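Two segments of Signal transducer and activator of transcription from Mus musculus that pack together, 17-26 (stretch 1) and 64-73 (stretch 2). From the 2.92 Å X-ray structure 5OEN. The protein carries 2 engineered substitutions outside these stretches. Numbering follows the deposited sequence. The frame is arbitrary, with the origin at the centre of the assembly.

Stretch 1, residues 17-26: FLVRSIRQLK
Stretch 2 64-73: KVDRMRKEVL

Both stretches are helical throughout, and each helix extends beyond its segment at both ends. The axes approach to 10.0 Å and run nearly antiparallel, with a signed crossing angle of -159°. Two CA pairs set the register: Ser21 CA lies 6.8 Å from Val72 CA, and Leu25 CA lies 6.3 Å from Met68 CA. The two stretches bury 369 Å² between them, both sides summed. No hydrogen bond or salt bridge crosses the contact, so it rests on apolar packing.

Stretch 2 opens with Lys64. Its CA-to-CB bond points sideways and the end of its side chain leads away; its role here is in the backbone, where Met68 N donates to Lys64 O at 2.6 Å. Val65 also points sideways, with chi1 t. It meets the other helix through its carbonyl: Leu25 CD1 lies 4.0 Å from Val65 O. Val65 O also accepts from Arg69 N at 2.8 Å, within the same helix. Asp66 points away, with chi1 t. Its OD2 accepts a hydrogen bond from Lys70 NZ at 3.1 Å, part of a salt bridge one turn along the helix. Arg67 is exposed, and its side chain leads away from stretch 1.

Met68 points toward stretch 1. Its rotamer is m, t, t, an extended chain beyond chi1. Its CB packs against Leu25 CD1 at 3.5 Å. Its CE lies beside Gln24, which has chi1 and chi2 both t and whose side-chain end comes nearer to stretch 2 than its sideways CA-to-CB bond suggests.

Arg69 points sideways, with chi1 m and chi2 and chi3 t. The aliphatic base of its side chain takes part in the packing: Arg69 CG is 4.0 Å from Leu25 CD1. Its NH1 is hydrogen-bonded elsewhere in the structure. Lys70 is out of reach of stretch 1. Glu71 is exposed and makes no contact.

Val72 points toward stretch 1, with chi1 t, and meets several residues there. Its CG1 lies 4.1 Å from Leu18 CD1 and 4.2 Å from Ile22 CG1. Its CG2 lies 4.3 Å from Leu25 CD2 and 4.5 Å from Ser21 O. Leu18 is t, p and Ile22 is m, t. Ser21 points toward stretch 2 with chi1 m, but its OG donates to Phe17 O at 3.1 Å, back into its own helix. Leu73 points away and closes the stretch; its N makes a weak bond to Arg69 O at 3.4 Å.

Leu25 is the knob of the contact. It has the largest covered area of any residue here, 100 Å². Its CA-to-CB bond points sideways, but the t, p rotamer brings the end of the side chain nearer to stretch 2. There it sits in a hole formed by Val65, Met68, Arg69 and Val72. These four are spaced 3, 1 and 3 residues apart, as expected for a hole on one face of a helix.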

# COMPACT_ATOMS: atom_id res chain seq x y z
N PHE B 17 -3.19 6.25 14.67
CA PHE B 17 -2.85 7.18 13.60
C PHE B 17 -1.49 6.86 13.00
O PHE B 17 -1.30 6.94 11.78
CB PHE B 17 -2.88 8.62 14.13
CG PHE B 17 -2.41 9.64 13.14
CD1 PHE B 17 -3.21 10.02 12.08
CD2 PHE B 17 -1.16 10.21 13.26
CE1 PHE B 17 -2.78 10.96 11.17
CE2 PHE B 17 -0.71 11.15 12.35
CZ PHE B 17 -1.53 11.53 11.30
N LEU B 18 -0.52 6.49 13.84
CA LEU B 18 0.78 6.06 13.33
C LEU B 18 0.64 4.83 12.45
O LEU B 18 1.19 4.78 11.34
CB LEU B 18 1.74 5.78 14.49
CG LEU B 18 3.07 5.12 14.11
CD1 LEU B 18 3.82 5.97 13.09
CD2 LEU B 18 3.93 4.89 15.34
N VAL B 19 -0.09 3.82 12.92
CA VAL B 19 -0.30 2.61 12.13
C VAL B 19 -0.89 2.97 10.77
O VAL B 19 -0.53 2.38 9.75
CB VAL B 19 -1.18 1.61 12.90
CG1 VAL B 19 -1.63 0.47 12.00
CG2 VAL B 19 -0.42 1.06 14.09
N ARG B 20 -1.82 3.92 10.74
CA ARG B 20 -2.39 4.36 9.47
C ARG B 20 -1.35 5.06 8.62
O ARG B 20 -1.27 4.83 7.40
CB ARG B 20 -3.59 5.26 9.73
CG ARG B 20 -4.70 4.58 10.52
CD ARG B 20 -5.71 5.58 11.06
NE ARG B 20 -6.59 4.97 12.06
CZ ARG B 20 -7.53 5.63 12.74
NH1 ARG B 20 -7.72 6.93 12.53
NH2 ARG B 20 -8.28 4.99 13.63
N SER B 21 -0.54 5.93 9.23
CA SER B 21 0.52 6.61 8.49
C SER B 21 1.49 5.62 7.87
O SER B 21 1.94 5.80 6.73
CB SER B 21 1.26 7.58 9.41
OG SER B 21 0.43 8.64 9.83
N ILE B 22 1.83 4.56 8.61
CA ILE B 22 2.77 3.57 8.11
C ILE B 22 2.16 2.81 6.93
O ILE B 22 2.86 2.46 5.97
CB ILE B 22 3.20 2.62 9.24
CG1 ILE B 22 3.91 3.41 10.34
CG2 ILE B 22 4.12 1.53 8.71
CD1 ILE B 22 4.05 2.65 11.64
N ARG B 23 0.86 2.52 7.00
CA ARG B 23 0.18 1.89 5.87
C ARG B 23 0.17 2.82 4.66
O ARG B 23 0.38 2.37 3.53
CB ARG B 23 -1.24 1.49 6.26
CG ARG B 23 -2.02 0.82 5.14
CD ARG B 23 -3.38 0.34 5.62
NE ARG B 23 -4.10 -0.40 4.58
CZ ARG B 23 -5.27 -1.00 4.76
NH1 ARG B 23 -5.87 -0.96 5.94
NH2 ARG B 23 -5.84 -1.65 3.75
N GLN B 24 -0.08 4.11 4.89
CA GLN B 24 -0.02 5.08 3.81
C GLN B 24 1.36 5.08 3.15
O GLN B 24 1.46 5.12 1.92
CB GLN B 24 -0.35 6.47 4.35
CG GLN B 24 -0.42 7.56 3.29
CD GLN B 24 -0.50 8.95 3.90
OE1 GLN B 24 0.51 9.64 4.03
NE2 GLN B 24 -1.70 9.36 4.28
N LEU B 25 2.42 5.04 3.96
CA LEU B 25 3.77 5.00 3.40
C LEU B 25 3.99 3.72 2.61
O LEU B 25 4.44 3.76 1.46
CB LEU B 25 4.80 5.12 4.53
CG LEU B 25 6.27 5.08 4.10
CD1 LEU B 25 6.63 6.34 3.32
CD2 LEU B 25 7.17 4.93 5.31
N LYS B 26 3.69 2.57 3.22
CA LYS B 26 3.86 1.30 2.54
C LYS B 26 3.16 1.31 1.18
O LYS B 26 3.75 0.94 0.16
CB LYS B 26 3.31 0.17 3.42
CG LYS B 26 4.03 -1.17 3.26
CD LYS B 26 3.83 -1.76 1.88
CE LYS B 26 4.51 -3.11 1.75
NZ LYS B 26 4.46 -3.62 0.35
N LYS B 64 7.20 12.39 -2.31
CA LYS B 64 6.22 12.00 -1.30
C LYS B 64 6.81 10.96 -0.36
O LYS B 64 6.70 11.08 0.86
CB LYS B 64 4.96 11.46 -1.97
CG LYS B 64 4.02 12.53 -2.51
CD LYS B 64 2.56 12.12 -2.30
CE LYS B 64 1.59 13.00 -3.08
NZ LYS B 64 2.20 14.28 -3.57
N VAL B 65 7.43 9.92 -0.92
CA VAL B 65 8.08 8.90 -0.09
C VAL B 65 9.04 9.57 0.89
O VAL B 65 9.03 9.29 2.09
CB VAL B 65 8.80 7.87 -0.97
CG1 VAL B 65 9.60 6.88 -0.12
CG2 VAL B 65 7.80 7.12 -1.83
N ASP B 66 9.89 10.47 0.38
CA ASP B 66 10.83 11.17 1.23
C ASP B 66 10.10 12.00 2.28
O ASP B 66 10.44 11.97 3.47
CB ASP B 66 11.75 12.05 0.38
CG ASP B 66 12.84 12.72 1.19
OD1 ASP B 66 13.60 11.99 1.87
OD2 ASP B 66 12.94 13.96 1.15
N ARG B 67 9.08 12.76 1.86
CA ARG B 67 8.31 13.56 2.80
C ARG B 67 7.64 12.69 3.85
O ARG B 67 7.68 13.00 5.05
CB ARG B 67 7.26 14.38 2.04
CG ARG B 67 7.83 15.51 1.19
CD ARG B 67 6.79 16.05 0.22
NE ARG B 67 7.34 17.09 -0.65
CZ ARG B 67 7.38 18.38 -0.35
NH1 ARG B 67 6.90 18.82 0.81
NH2 ARG B 67 7.90 19.25 -1.21
N MET B 68 7.02 11.59 3.42
CA MET B 68 6.33 10.71 4.36
C MET B 68 7.31 10.05 5.32
O MET B 68 7.09 10.02 6.54
CB MET B 68 5.54 9.65 3.60
CG MET B 68 4.36 10.20 2.81
SD MET B 68 3.49 8.91 1.90
CE MET B 68 2.15 9.87 1.19
N ARG B 69 8.41 9.51 4.79
CA ARG B 69 9.43 8.89 5.64
C ARG B 69 9.84 9.82 6.78
O ARG B 69 9.97 9.38 7.93
CB ARG B 69 10.65 8.52 4.80
CG ARG B 69 10.50 7.26 3.98
CD ARG B 69 11.84 6.80 3.43
NE ARG B 69 11.72 5.60 2.60
CZ ARG B 69 12.74 4.85 2.21
NH1 ARG B 69 13.98 5.16 2.59
NH2 ARG B 69 12.54 3.78 1.46
N LYS B 70 10.04 11.10 6.47
CA LYS B 70 10.44 12.06 7.51
C LYS B 70 9.28 12.39 8.44
O LYS B 70 9.50 12.70 9.62
CB LYS B 70 10.98 13.33 6.86
CG LYS B 70 12.33 13.13 6.17
CD LYS B 70 12.68 14.30 5.27
CE LYS B 70 14.08 14.13 4.69
NZ LYS B 70 14.36 15.12 3.61
N GLU B 71 8.04 12.33 7.94
CA GLU B 71 6.88 12.60 8.78
C GLU B 71 6.51 11.42 9.66
O GLU B 71 5.82 11.61 10.67
CB GLU B 71 5.69 12.99 7.90
CG GLU B 71 4.48 13.47 8.69
CD GLU B 71 3.37 14.00 7.79
OE1 GLU B 71 3.53 13.93 6.55
OE2 GLU B 71 2.35 14.48 8.32
N VAL B 72 6.94 10.21 9.31
CA VAL B 72 6.68 9.05 10.16
C VAL B 72 7.61 9.05 11.36
O VAL B 72 7.19 8.80 12.50
CB VAL B 72 6.80 7.75 9.34
CG1 VAL B 72 6.73 6.52 10.25
CG2 VAL B 72 5.71 7.69 8.29
N LEU B 73 8.90 9.32 11.14
CA LEU B 73 9.84 9.42 12.25
C LEU B 73 9.41 10.50 13.23
O LEU B 73 9.49 10.30 14.45
CB LEU B 73 11.24 9.70 11.72
CG LEU B 73 11.93 8.55 10.99
CD1 LEU B 73 13.09 9.06 10.16
CD2 LEU B 73 12.41 7.50 11.98